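Local coordinates for GH5 (Bacteroidetes bacterium AC2a, PDB 4YHE), which probably hydrolyses the beta-1,4-glucosidic bonds of cellulose as a family 5 glycoside hydrolase linked with a polysaccharide utilization locus, at residues 289-294 / 324-329; 272-277 / 318-323; 220-225 / 282-287; 294-299 / 312-317; 53-58 / 362-367. All blocks are in the same frame, centred on the assembly; numbering follows the deposited sequence.

Interaction 1 (289-294 / 324-329)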
# COMPACT_ATOMS: atom_id res chain seq x y z
N VAL A 289 3.95 14.35 10.52
CA VAL A 289 4.26 13.61 9.28
C VAL A 289 3.19 12.54 9.10
O VAL A 289 3.08 11.65 9.91
CB VAL A 289 5.67 12.95 9.29
CG1 VAL A 289 5.86 12.06 8.07
CG2 VAL A 289 6.77 14.01 9.34
N PRO A 290 2.38 12.61 8.02
CA PRO A 290 1.36 11.56 7.87
C PRO A 290 1.91 10.19 7.53
O PRO A 290 2.98 10.06 6.91
CB PRO A 290 0.47 12.06 6.71
CG PRO A 290 1.21 13.21 6.12
CD PRO A 290 2.39 13.58 6.93
N VAL A 291 1.14 9.19 7.94
CA VAL A 291 1.43 7.79 7.67
C VAL A 291 0.17 7.14 7.12
O VAL A 291 -0.91 7.38 7.60
CB VAL A 291 1.80 7.01 8.96
CG1 VAL A 291 2.14 5.56 8.65
CG2 VAL A 291 2.94 7.68 9.69
N TYR A 292 0.33 6.30 6.11
CA TYR A 292 -0.77 5.52 5.59
C TYR A 292 -0.27 4.12 5.33
O TYR A 292 0.89 3.91 4.96
CB TYR A 292 -1.39 6.14 4.33
CG TYR A 292 -0.53 6.07 3.08
CD1 TYR A 292 0.46 7.02 2.84
CD2 TYR A 292 -0.71 5.06 2.13
CE1 TYR A 292 1.25 6.97 1.70
CE2 TYR A 292 0.08 4.99 0.98
CZ TYR A 292 1.05 5.95 0.76
OH TYR A 292 1.80 5.92 -0.35
N PHE A 293 -1.17 3.18 5.55
CA PHE A 293 -1.01 1.81 5.12
C PHE A 293 -1.42 1.73 3.64
O PHE A 293 -2.60 1.71 3.31
CB PHE A 293 -1.75 0.83 6.03
CG PHE A 293 -1.05 0.60 7.35
CD1 PHE A 293 -1.32 1.43 8.43
CD2 PHE A 293 -0.09 -0.40 7.50
CE1 PHE A 293 -0.66 1.25 9.64
CE2 PHE A 293 0.61 -0.56 8.69
CZ PHE A 293 0.33 0.27 9.77
N GLY A 294 -0.41 1.66 2.76
CA GLY A 294 -0.63 1.40 1.35
C GLY A 294 -1.36 0.09 1.11
O GLY A 294 -2.11 -0.04 0.15
N ARG A 324 -4.89 6.91 15.97
CA ARG A 324 -3.55 7.41 15.71
C ARG A 324 -3.45 8.27 14.45
O ARG A 324 -2.36 8.63 14.03
CB ARG A 324 -2.59 6.21 15.65
CG ARG A 324 -2.30 5.66 17.03
CD ARG A 324 -1.91 4.19 17.11
NE ARG A 324 -1.92 3.78 18.51
CZ ARG A 324 -3.01 3.51 19.22
NH1 ARG A 324 -4.22 3.52 18.65
NH2 ARG A 324 -2.90 3.20 20.50
N ARG A 325 -4.59 8.64 13.86
CA ARG A 325 -4.62 9.50 12.66
C ARG A 325 -3.95 8.90 11.42
O ARG A 325 -3.40 9.61 10.58
CB ARG A 325 -4.04 10.89 12.99
CG ARG A 325 -4.80 11.49 14.18
CD ARG A 325 -4.39 12.90 14.52
NE ARG A 325 -5.13 13.25 15.73
CZ ARG A 325 -5.52 14.46 16.09
NH1 ARG A 325 -5.24 15.53 15.35
NH2 ARG A 325 -6.21 14.60 17.23
N ILE A 326 -4.02 7.58 11.36
CA ILE A 326 -3.44 6.79 10.27
C ILE A 326 -4.58 6.26 9.37
O ILE A 326 -5.56 5.70 9.84
CB ILE A 326 -2.64 5.64 10.85
CG1 ILE A 326 -1.42 6.20 11.59
CG2 ILE A 326 -2.14 4.70 9.74
CD1 ILE A 326 -0.68 5.13 12.37
N SER A 327 -4.41 6.49 8.08
CA SER A 327 -5.28 5.93 7.05
C SER A 327 -4.71 4.61 6.52
O SER A 327 -3.50 4.29 6.71
CB SER A 327 -5.40 6.93 5.90
OG SER A 327 -4.13 7.31 5.37
N ALA A 328 -5.56 3.86 5.83
CA ALA A 328 -5.19 2.50 5.39
C ALA A 328 -5.99 2.01 4.19
O ALA A 328 -7.22 2.18 4.13
CB ALA A 328 -5.32 1.53 6.54
N LEU A 329 -5.31 1.35 3.25
CA LEU A 329 -5.95 0.84 2.07
C LEU A 329 -5.91 -0.69 2.04
O LEU A 329 -4.82 -1.31 2.06
CB LEU A 329 -5.37 1.49 0.81
CG LEU A 329 -5.60 3.01 0.75
CD1 LEU A 329 -4.46 3.81 1.35
CD2 LEU A 329 -5.85 3.42 -0.68
O HOH W 1 -1.94 10.30 8.41
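Tyr292 and Ser327 both take the crowded first torsion, with CG (chi1 70°) and OG (chi1 56°) between their own backbone N and carbonyl carbon, and Ser327 OG settles 3.2 Å from Tyr292 CB. Phe293 instead holds CG anti to its carbonyl carbon (chi1 -75°). The edge of its ring then meets Ile326, whose CG2 lies near the ring plane, 3.6 Å from Phe293 CD1. On the same face Phe293 CB rests against Ala328 CB at 3.7 Å. Strands 291-296 and 327-332 are the seventh and eighth of the closed (beta/alpha)8 barrel, joined by a beta-alpha-beta crossover through helix 304-323. Phe293 is both donor and acceptor to segment 324-329: its N gives a fairly straight bond to Ser327 O (2.8 Å), in the carbonyl plane, and its O takes one from Leu329 N (2.7 Å), nearly along the C=O axis. The polar tips on the other face bond beyond both strands, Tyr292 OH to Glu160 and Ser327 OG to Gly11 O. Toward the strand starts the pairing gives way to water 1, which donates to Arg325 O at 2.7 Å and to Val291 O at 3.2 Å, while the buried Ser327 N has no partner in the model.

Interaction 2 (272-277 / 318-323)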
# COMPACT_ATOMS: atom_id res chain seq x y z
N ALA A 272 0.52 -6.50 20.38
CA ALA A 272 1.57 -6.43 19.36
C ALA A 272 1.21 -5.45 18.24
O ALA A 272 2.01 -4.63 17.84
CB ALA A 272 1.83 -7.80 18.82
N TYR A 273 -0.01 -5.55 17.73
CA TYR A 273 -0.41 -4.74 16.59
C TYR A 273 -0.45 -3.27 16.98
O TYR A 273 0.07 -2.41 16.29
CB TYR A 273 -1.73 -5.24 15.98
CG TYR A 273 -1.95 -4.80 14.54
CD1 TYR A 273 -2.22 -3.49 14.23
CD2 TYR A 273 -1.81 -5.70 13.47
CE1 TYR A 273 -2.40 -3.07 12.92
CE2 TYR A 273 -1.99 -5.30 12.16
CZ TYR A 273 -2.28 -3.96 11.89
OH TYR A 273 -2.44 -3.54 10.57
N VAL A 274 -1.03 -2.98 18.14
CA VAL A 274 -1.03 -1.63 18.66
C VAL A 274 0.36 -1.07 18.90
O VAL A 274 0.62 0.12 18.61
CB VAL A 274 -1.93 -1.51 19.92
CG1 VAL A 274 -1.79 -0.14 20.54
CG2 VAL A 274 -3.39 -1.79 19.54
N GLY A 275 1.28 -1.92 19.35
CA GLY A 275 2.65 -1.50 19.58
C GLY A 275 3.25 -0.97 18.28
O GLY A 275 3.91 0.07 18.25
N MET A 276 3.02 -1.71 17.20
CA MET A 276 3.55 -1.35 15.91
C MET A 276 2.99 -0.01 15.48
O MET A 276 3.70 0.87 15.02
CB MET A 276 3.23 -2.43 14.89
CG MET A 276 3.71 -2.09 13.49
SD MET A 276 2.39 -1.26 12.58
CE MET A 276 1.40 -2.73 12.23
N LEU A 277 1.70 0.16 15.70
CA LEU A 277 1.07 1.42 15.35
C LEU A 277 1.61 2.55 16.19
O LEU A 277 1.78 3.65 15.69
CB LEU A 277 -0.46 1.32 15.50
CG LEU A 277 -1.20 0.35 14.57
CD1 LEU A 277 -2.66 0.23 14.97
CD2 LEU A 277 -1.07 0.76 13.10
N CYS A 318 -8.40 -1.19 12.59
CA CYS A 318 -8.81 0.01 11.91
C CYS A 318 -9.21 1.11 12.94
O CYS A 318 -9.02 2.28 12.68
CB CYS A 318 -9.94 -0.29 10.94
SG CYS A 318 -9.38 -1.35 9.53
N LYS A 319 -9.74 0.70 14.07
CA LYS A 319 -10.03 1.67 15.16
C LYS A 319 -8.72 2.20 15.69
O LYS A 319 -8.49 3.41 15.79
CB LYS A 319 -10.87 1.05 16.27
CG LYS A 319 -11.09 2.00 17.44
CD LYS A 319 -11.68 3.32 16.99
CE LYS A 319 -12.32 4.09 18.17
NZ LYS A 319 -12.33 5.55 17.88
N ALA A 320 -7.79 1.28 15.95
CA ALA A 320 -6.48 1.70 16.42
C ALA A 320 -5.79 2.70 15.47
O ALA A 320 -5.11 3.63 15.90
CB ALA A 320 -5.59 0.48 16.69
N MET A 321 -5.96 2.50 14.15
CA MET A 321 -5.39 3.40 13.17
C MET A 321 -6.04 4.79 13.21
O MET A 321 -5.34 5.79 13.26
CB MET A 321 -5.56 2.81 11.74
CG MET A 321 -4.69 1.58 11.49
SD MET A 321 -5.25 0.71 10.00
CE MET A 321 -4.20 -0.75 10.06
N ARG A 322 -7.36 4.83 13.17
CA ARG A 322 -8.09 6.10 13.28
C ARG A 322 -7.62 6.90 14.50
O ARG A 322 -7.33 8.08 14.39
CB ARG A 322 -9.57 5.81 13.39
CG ARG A 322 -10.44 7.00 13.79
CD ARG A 322 -10.46 8.10 12.74
NE ARG A 322 -11.14 9.29 13.25
CZ ARG A 322 -12.46 9.44 13.35
NH1 ARG A 322 -13.31 8.51 12.93
NH2 ARG A 322 -12.94 10.57 13.85
N ASP A 323 -7.53 6.23 15.65
CA ASP A 323 -7.13 6.88 16.90
C ASP A 323 -5.74 7.46 16.85
O ASP A 323 -5.44 8.39 17.57
CB ASP A 323 -7.29 5.92 18.08
CG ASP A 323 -8.74 5.63 18.41
OD1 ASP A 323 -9.62 6.38 17.94
OD2 ASP A 323 -9.03 4.64 19.09
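Leu277 makes the closest carbon contact here, its CD1 pressed to 3.4 Å from Ala320 CB, tighter than an ordinary van der Waals touch. Its other branch, CD2, meets Met321 CG at 4.0 Å, the two side chains crossing at about a right angle. Met321 starts with CG anti to its carbonyl carbon (chi1 -69°) and then runs fully extended, so its CE arrives at the rim of Tyr273 near the ring plane, 3.3 Å from Tyr273 OH. A looser touch, Val274 CG2 to Ala320 CB at 4.3 Å, closes the other flank.

The second shell sets the tyrosine. Its CG stands anti to the backbone N (chi1 -159°), Met276 CE covers one face 3.8 Å above the plane and offset toward the rim, and Leu277 CD1 lies in plane at the edge. The hydroxyl also has a weak hydrogen bond to Ser242 OG. On the other helix Lys319 NZ forms a salt bridge one turn along, on the syn lone pair of Asp323 OD1 (2.8 Å).

The axes of the two short helical segments pass 10.3 Å apart and run in nearly the same direction, 25° apart. Helices 270-285 and 304-323 belong to the outer layer of the (beta/alpha)8 barrel. Beneath the seam Leu277, Met276 and Met321 all rest on Phe293 of strand 291-296, while Cys318 touches Phe296 of that strand and Met364 of helix 357-369.

Interaction 3 (220-225 / 282-287)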
# COMPACT_ATOMS: atom_id res chain seq x y z
N LEU A 220 11.22 -1.46 10.26
CA LEU A 220 12.44 -1.14 9.52
C LEU A 220 12.33 0.26 8.93
O LEU A 220 13.33 0.94 8.71
CB LEU A 220 12.73 -2.18 8.43
CG LEU A 220 13.06 -3.60 8.91
CD1 LEU A 220 13.36 -4.48 7.70
CD2 LEU A 220 14.28 -3.58 9.83
N THR A 221 11.09 0.70 8.70
CA THR A 221 10.81 2.06 8.26
C THR A 221 11.14 3.08 9.36
O THR A 221 11.99 3.97 9.17
CB THR A 221 9.32 2.20 7.80
OG1 THR A 221 9.06 1.26 6.76
CG2 THR A 221 9.05 3.61 7.25
N VAL A 222 10.48 2.94 10.50
CA VAL A 222 10.73 3.79 11.66
C VAL A 222 12.24 3.88 11.94
O VAL A 222 12.77 4.96 12.20
CB VAL A 222 9.95 3.28 12.88
CG1 VAL A 222 10.41 3.89 14.19
CG2 VAL A 222 8.45 3.51 12.70
N GLU A 223 12.92 2.75 11.85
CA GLU A 223 14.33 2.64 12.26
C GLU A 223 15.36 3.12 11.25
O GLU A 223 16.48 3.51 11.64
CB GLU A 223 14.63 1.16 12.62
CG GLU A 223 13.85 0.66 13.86
CD GLU A 223 13.67 -0.86 13.93
OE1 GLU A 223 14.31 -1.61 13.14
OE2 GLU A 223 12.87 -1.32 14.79
N ASN A 224 15.01 3.12 9.96
CA ASN A 224 15.96 3.46 8.90
C ASN A 224 15.54 4.43 7.81
O ASN A 224 16.42 4.97 7.09
CB ASN A 224 16.47 2.17 8.24
CG ASN A 224 17.04 1.21 9.25
OD1 ASN A 224 18.15 1.44 9.74
ND2 ASN A 224 16.28 0.20 9.63
N LEU A 225 14.23 4.67 7.64
CA LEU A 225 13.81 5.56 6.58
C LEU A 225 14.28 6.98 6.87
O LEU A 225 14.14 7.48 7.99
CB LEU A 225 12.28 5.59 6.43
CG LEU A 225 11.71 6.65 5.45
CD1 LEU A 225 10.50 6.08 4.75
CD2 LEU A 225 11.35 7.94 6.17
N ASN A 282 4.39 7.72 17.08
CA ASN A 282 5.41 8.52 17.73
C ASN A 282 6.50 9.05 16.79
O ASN A 282 7.01 10.20 16.94
CB ASN A 282 6.03 7.73 18.89
CG ASN A 282 5.05 7.48 20.02
OD1 ASN A 282 4.23 8.32 20.35
ND2 ASN A 282 5.14 6.31 20.62
N MET A 283 6.90 8.24 15.82
CA MET A 283 7.94 8.65 14.90
C MET A 283 7.46 9.72 13.89
O MET A 283 8.20 10.61 13.53
CB MET A 283 8.49 7.45 14.13
CG MET A 283 9.71 7.77 13.31
SD MET A 283 11.14 8.10 14.37
CE MET A 283 12.44 8.29 13.16
N TYR A 284 6.21 9.62 13.45
CA TYR A 284 5.75 10.38 12.31
C TYR A 284 4.55 11.29 12.72
O TYR A 284 4.66 12.51 12.71
CB TYR A 284 5.41 9.43 11.14
CG TYR A 284 6.62 8.59 10.67
CD1 TYR A 284 7.79 9.19 10.29
CD2 TYR A 284 6.55 7.20 10.63
CE1 TYR A 284 8.89 8.44 9.85
CE2 TYR A 284 7.64 6.43 10.23
CZ TYR A 284 8.80 7.04 9.85
OH TYR A 284 9.90 6.24 9.44
N ILE A 285 3.43 10.69 13.06
CA ILE A 285 2.20 11.46 13.24
C ILE A 285 2.43 12.58 14.27
O ILE A 285 2.07 13.73 14.04
CB ILE A 285 1.05 10.61 13.71
CG1 ILE A 285 0.69 9.49 12.71
CG2 ILE A 285 -0.18 11.48 14.01
CD1 ILE A 285 0.22 9.95 11.34
N ARG A 286 3.01 12.20 15.41
CA ARG A 286 3.25 13.13 16.53
C ARG A 286 4.11 14.33 16.11
O ARG A 286 4.04 15.39 16.72
CB ARG A 286 3.87 12.34 17.70
CG ARG A 286 4.03 13.09 18.99
CD ARG A 286 4.38 12.19 20.17
NE ARG A 286 5.67 11.49 20.05
CZ ARG A 286 6.27 10.82 21.04
NH1 ARG A 286 5.70 10.74 22.24
NH2 ARG A 286 7.45 10.21 20.84
N ARG A 287 4.90 14.16 15.06
CA ARG A 287 5.75 15.16 14.48
C ARG A 287 5.12 15.87 13.28
O ARG A 287 5.80 16.60 12.60
CB ARG A 287 7.07 14.50 13.97
CG ARG A 287 7.73 13.57 14.95
CD ARG A 287 8.43 14.35 16.05
NE ARG A 287 9.44 15.27 15.52
CZ ARG A 287 10.62 14.90 15.01
NH1 ARG A 287 11.01 13.63 14.95
NH2 ARG A 287 11.45 15.83 14.56
O HOH W 2 12.19 7.29 9.91
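The ring of Tyr284 carries Met283 CG on one face, 3.5 Å above the plane and over its centre, and Thr221, Val222 and Leu225 approach the ring obliquely. In the outer layer of this (beta/alpha)8 barrel the contact joins helix 218-224 to the end of helix 270-285, where the last residues make a wider pi-type turn. Val222 fits between two partners: CG1, anti to the backbone N (chi1 166°), slides alongside Met283 CG at 4.0 Å, and CG2 reaches Tyr284 CE2 at 3.9 Å. An alanine here removes both methyl branches and would probably loosen the seat of Met283 and of the tyrosine ring. Met283 bends at chi2 (70°), which brings its CE to 3.5 Å from Val222 O. Beneath the pair, Val238 of strand 236-242 touches both Thr221 and Tyr284; Thr221 OG1 is bonded to Asn217 O, so its methyl is the branch turned to the tyrosine, CG2 lying 3.5 Å from Tyr284 OH. Tyr284 OH is hydrogen-bonded to water 2 at 2.6 Å, and the same water lies 2.7 Å from Leu225 O, to which it probably donates.

Interaction 4 (294-299 / 312-317); sequences GEFGAV and YYFRYI
Phe314 reaches across from its helix to the backbone of Gly297 and Ala298, its CE1 edge meeting Gly297 CA near the ring plane at 4.1 Å and its CZ coming to 3.6 Å from Ala298 O. The contact belongs to a (beta/alpha)8 barrel and packs the end of the seventh strand, and the loop that leaves it, against helix 304-323, the next element of the beta-alpha-beta unit. Phe296 holds its ring in the crowded first torsion (chi1 80°), from which CE2 faces Phe314 CD1 obliquely and CD2 touches Ile317 CD1 at 3.9 Å. Ile317 also has CG1 in the crowded position (chi1 74°); its CD1 also sits 3.6 Å above one face of Tyr313, offset toward the rim. Phe314 CE1 lies in plane at the edge of that same tyrosine. An alanine in place of Phe314 takes away the ring that meets Phe296, Gly297 and Ala298, and would probably loosen the fit of this loop and of Met364, which touches the ring from helix 357-369.

Gly297 is extended with phi 163°, where any CB would strike the preceding carbonyl O; its own O is buried and has no partner in the model. Two residues before it, Glu295, in a salt bridge with Arg59 and hydrogen-bonded to Tyr243 OH, stands at the strand end where family 5 enzymes carry their nucleophile, consistent with that role. Tyr313 OH is bonded to Asp244 O, and the CE2 of the Tyr313 ring meets Ala298 CB at 3.6 Å.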
# COMPACT_ATOMS: atom_id res chain seq x y z
N GLY A 294 -0.41 1.66 2.76
CA GLY A 294 -0.63 1.40 1.35
C GLY A 294 -1.36 0.09 1.11
O GLY A 294 -2.11 -0.04 0.15
N GLU A 295 -1.08 -0.89 1.97
CA GLU A 295 -1.74 -2.18 1.98
C GLU A 295 -1.92 -2.69 3.37
O GLU A 295 -0.99 -2.61 4.19
CB GLU A 295 -0.89 -3.23 1.25
CG GLU A 295 -0.64 -2.91 -0.19
CD GLU A 295 0.29 -3.90 -0.90
OE1 GLU A 295 0.44 -5.04 -0.43
OE2 GLU A 295 0.85 -3.50 -1.93
N PHE A 296 -3.12 -3.19 3.67
CA PHE A 296 -3.33 -4.05 4.83
C PHE A 296 -4.38 -5.06 4.50
O PHE A 296 -5.14 -4.90 3.55
CB PHE A 296 -3.70 -3.26 6.12
CG PHE A 296 -5.15 -2.86 6.18
CD1 PHE A 296 -5.62 -1.81 5.40
CD2 PHE A 296 -6.05 -3.57 6.95
CE1 PHE A 296 -6.97 -1.43 5.42
CE2 PHE A 296 -7.42 -3.20 7.00
CZ PHE A 296 -7.87 -2.13 6.22
N GLY A 297 -4.44 -6.10 5.29
CA GLY A 297 -5.56 -7.01 5.20
C GLY A 297 -5.32 -8.33 5.85
O GLY A 297 -4.24 -8.59 6.41
N ALA A 298 -6.35 -9.15 5.76
CA ALA A 298 -6.36 -10.53 6.23
C ALA A 298 -7.28 -11.29 5.29
O ALA A 298 -8.39 -10.82 4.94
CB ALA A 298 -6.88 -10.62 7.66
N VAL A 299 -6.87 -12.51 4.96
CA VAL A 299 -7.66 -13.34 4.08
C VAL A 299 -9.00 -13.80 4.64
O VAL A 299 -9.23 -13.84 5.86
CB VAL A 299 -6.88 -14.55 3.54
CG1 VAL A 299 -5.65 -14.06 2.79
CG2 VAL A 299 -6.54 -15.56 4.64
N TYR A 312 -13.48 -9.06 13.44
CA TYR A 312 -12.93 -8.54 14.69
C TYR A 312 -11.57 -7.92 14.47
O TYR A 312 -11.30 -6.83 14.89
CB TYR A 312 -12.85 -9.63 15.78
CG TYR A 312 -12.11 -9.20 17.01
CD1 TYR A 312 -12.68 -8.26 17.88
CD2 TYR A 312 -10.85 -9.71 17.32
CE1 TYR A 312 -12.00 -7.83 19.00
CE2 TYR A 312 -10.18 -9.30 18.46
CZ TYR A 312 -10.76 -8.36 19.30
OH TYR A 312 -10.14 -7.92 20.42
N TYR A 313 -10.69 -8.64 13.77
CA TYR A 313 -9.40 -8.07 13.41
C TYR A 313 -9.51 -6.72 12.70
O TYR A 313 -8.85 -5.77 13.10
CB TYR A 313 -8.66 -9.12 12.60
CG TYR A 313 -7.35 -8.73 11.99
CD1 TYR A 313 -6.15 -8.81 12.72
CD2 TYR A 313 -7.26 -8.40 10.65
CE1 TYR A 313 -4.92 -8.55 12.12
CE2 TYR A 313 -6.04 -8.13 10.05
CZ TYR A 313 -4.88 -8.20 10.79
OH TYR A 313 -3.68 -7.94 10.19
N PHE A 314 -10.38 -6.61 11.69
CA PHE A 314 -10.56 -5.39 10.99
C PHE A 314 -11.11 -4.29 11.92
O PHE A 314 -10.61 -3.19 11.94
CB PHE A 314 -11.50 -5.58 9.78
CG PHE A 314 -10.93 -6.44 8.64
CD1 PHE A 314 -9.59 -6.50 8.37
CD2 PHE A 314 -11.79 -7.15 7.83
CE1 PHE A 314 -9.10 -7.28 7.33
CE2 PHE A 314 -11.33 -7.90 6.77
CZ PHE A 314 -9.97 -7.97 6.52
N ARG A 315 -12.14 -4.58 12.69
CA ARG A 315 -12.67 -3.56 13.57
C ARG A 315 -11.60 -3.03 14.50
O ARG A 315 -11.41 -1.83 14.62
CB ARG A 315 -13.83 -4.08 14.39
CG ARG A 315 -15.07 -4.37 13.59
CD ARG A 315 -16.28 -4.45 14.54
NE ARG A 315 -16.16 -5.53 15.54
CZ ARG A 315 -16.35 -6.82 15.29
NH1 ARG A 315 -16.69 -7.23 14.07
NH2 ARG A 315 -16.21 -7.71 16.27
N TYR A 316 -10.90 -3.94 15.14
CA TYR A 316 -9.90 -3.54 16.14
C TYR A 316 -8.74 -2.73 15.52
O TYR A 316 -8.43 -1.63 15.97
CB TYR A 316 -9.36 -4.78 16.85
CG TYR A 316 -8.58 -4.47 18.10
CD1 TYR A 316 -9.23 -4.34 19.34
CD2 TYR A 316 -7.20 -4.27 18.07
CE1 TYR A 316 -8.53 -3.99 20.47
CE2 TYR A 316 -6.49 -3.95 19.22
CZ TYR A 316 -7.17 -3.83 20.42
OH TYR A 316 -6.49 -3.54 21.59
N ILE A 317 -8.07 -3.28 14.49
CA ILE A 317 -6.91 -2.58 13.96
C ILE A 317 -7.26 -1.24 13.27
O ILE A 317 -6.50 -0.28 13.39
CB ILE A 317 -6.05 -3.47 13.03
CG1 ILE A 317 -6.70 -3.71 11.68
CG2 ILE A 317 -5.68 -4.78 13.75
CD1 ILE A 317 -5.86 -4.58 10.75

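Interaction 5 (53-58 / 362-367)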
# COMPACT_ATOMS: atom_id res chain seq x y z
N ALA A 53 -19.54 2.29 -1.14
CA ALA A 53 -19.28 1.47 0.03
C ALA A 53 -18.73 2.28 1.20
O ALA A 53 -18.72 1.78 2.32
CB ALA A 53 -18.31 0.35 -0.30
N GLY A 54 -18.19 3.46 0.90
CA GLY A 54 -17.54 4.33 1.88
C GLY A 54 -16.03 4.43 1.89
O GLY A 54 -15.44 5.06 2.77
N PHE A 55 -15.35 3.82 0.90
CA PHE A 55 -13.96 4.03 0.75
C PHE A 55 -13.70 5.47 0.35
O PHE A 55 -14.39 6.02 -0.51
CB PHE A 55 -13.39 3.07 -0.32
CG PHE A 55 -13.40 1.63 0.10
CD1 PHE A 55 -12.51 1.18 1.09
CD2 PHE A 55 -14.23 0.72 -0.49
CE1 PHE A 55 -12.47 -0.15 1.46
CE2 PHE A 55 -14.22 -0.61 -0.10
CZ PHE A 55 -13.34 -1.05 0.87
N ARG A 56 -12.71 6.11 0.97
CA ARG A 56 -12.31 7.46 0.60
C ARG A 56 -11.17 7.54 -0.37
O ARG A 56 -10.87 8.61 -0.92
CB ARG A 56 -11.95 8.24 1.87
CG ARG A 56 -13.15 8.51 2.79
CD ARG A 56 -12.67 9.19 4.08
NE ARG A 56 -13.73 9.42 5.08
CZ ARG A 56 -14.30 10.61 5.31
NH1 ARG A 56 -13.96 11.69 4.61
NH2 ARG A 56 -15.25 10.71 6.23
N SER A 57 -10.45 6.44 -0.54
CA SER A 57 -9.28 6.46 -1.38
C SER A 57 -9.16 5.16 -2.15
O SER A 57 -9.76 4.14 -1.81
CB SER A 57 -8.03 6.64 -0.51
OG SER A 57 -8.05 5.76 0.61
N VAL A 58 -8.30 5.18 -3.16
CA VAL A 58 -8.04 3.99 -3.93
C VAL A 58 -6.59 4.01 -4.35
O VAL A 58 -6.06 5.03 -4.77
CB VAL A 58 -9.00 3.85 -5.15
CG1 VAL A 58 -8.90 5.07 -6.08
CG2 VAL A 58 -8.67 2.59 -5.95
N ARG A 362 -17.59 -3.37 5.53
CA ARG A 362 -18.29 -2.64 6.59
C ARG A 362 -17.50 -2.65 7.91
O ARG A 362 -17.39 -1.61 8.56
CB ARG A 362 -19.69 -3.22 6.78
CG ARG A 362 -20.65 -3.01 5.61
CD ARG A 362 -21.51 -1.74 5.77
NE ARG A 362 -20.71 -0.54 5.89
CZ ARG A 362 -20.11 0.11 4.89
NH1 ARG A 362 -20.23 -0.29 3.64
NH2 ARG A 362 -19.37 1.17 5.15
N ALA A 363 -16.94 -3.81 8.30
CA ALA A 363 -16.13 -3.89 9.50
C ALA A 363 -15.01 -2.86 9.50
O ALA A 363 -14.83 -2.08 10.46
CB ALA A 363 -15.60 -5.29 9.71
N MET A 364 -14.25 -2.79 8.39
CA MET A 364 -13.11 -1.92 8.34
C MET A 364 -13.51 -0.43 8.26
O MET A 364 -13.04 0.39 9.07
CB MET A 364 -12.15 -2.38 7.21
CG MET A 364 -12.72 -2.45 5.82
SD MET A 364 -11.49 -3.12 4.63
CE MET A 364 -11.30 -4.77 5.14
N ILE A 365 -14.41 -0.09 7.34
CA ILE A 365 -14.74 1.30 7.11
C ILE A 365 -15.50 1.82 8.34
O ILE A 365 -15.15 2.84 8.86
CB ILE A 365 -15.60 1.47 5.85
CG1 ILE A 365 -14.76 1.12 4.62
CG2 ILE A 365 -16.17 2.88 5.72
CD1 ILE A 365 -15.58 1.07 3.36
N ASP A 366 -16.48 1.09 8.81
CA ASP A 366 -17.36 1.65 9.87
C ASP A 366 -16.60 1.79 11.21
O ASP A 366 -16.88 2.70 11.98
CB ASP A 366 -18.59 0.82 10.04
CG ASP A 366 -19.49 0.87 8.84
OD1 ASP A 366 -19.35 1.76 8.01
OD2 ASP A 366 -20.38 0.02 8.74
N SER A 367 -15.60 0.93 11.44
CA SER A 367 -14.81 1.06 12.65
C SER A 367 -13.90 2.30 12.60
O SER A 367 -13.86 3.08 13.56
CB SER A 367 -14.03 -0.21 12.93
OG SER A 367 -13.44 -0.18 14.22
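Ala53 O is gripped by two hydrogen bonds from one guanidinium: Arg362 NH1 at 2.9 Å, on a lone pair, and Arg362 NH2 at 3.0 Å, nearly along the C=O axis. The oxygen lies almost in the guanidinium plane. Arg362 comes round by bending at chi2 (-93°) and chi3 (59°), and Asp366 one turn along forms a side-on salt bridge with it: NE bonds to Asp366 OD2 and NH2 to Asp366 OD1, each at 2.9 Å and each meeting the carboxylate from above its plane. Four bonds thus fix the guanidinium against rotation, and the carboxylate would be expected to favour its charge.

Ala53 comes just before Gly54, whose positive phi (105°) forms the Schellman motif ending helix 44-53; carbonyls at such a helix end are likely to attract a positive group. A side chain on Gly54 would run into Ile365 CG2. Next to it Ile365 CD1 sits over the centre of the Phe55 ring, a CH-pi contact 3.7 Å from the ring centroid, and the same methyl lies 3.4 Å from Ala53 O. Met364 SD stands at the edge of the ring, 4.5 Å from Phe55 CE1.

The pair of segments sits on the (beta/alpha)8 barrel where helix 357-369 covers the entry to strand 57-60. Ile16 of strand 16-20 touches Phe55, Met364 and Ile365 alike, and Ala363 packs against Arg315 of helix 304-323.

How the interactions relate
Interaction 1 is the strand pairing which the others touch. Interaction 4, sharing Gly294, extends it: Phe296 N is probably hydrogen-bonded to Leu329 O (3.0 Å). Interaction 2 packs outside it, centres about 10 Å apart, Phe293 CE1 touching Leu277 CD2 at 3.5 Å. Interaction 3 meets it where Val289 N is probably hydrogen-bonded to Tyr284 O (3.0 Å). Interactions 2 and 3 use different turns of helix 270-285 without touching, while interactions 2 and 4 share helix 304-323. Interaction 5 joins the row through Ser367 OG, probably bonded to Arg315 O (2.7 Å). The 294-299 segment carries Glu295, at the position where family 5 enzymes have their nucleophile, so interaction 4 probably borders the active site.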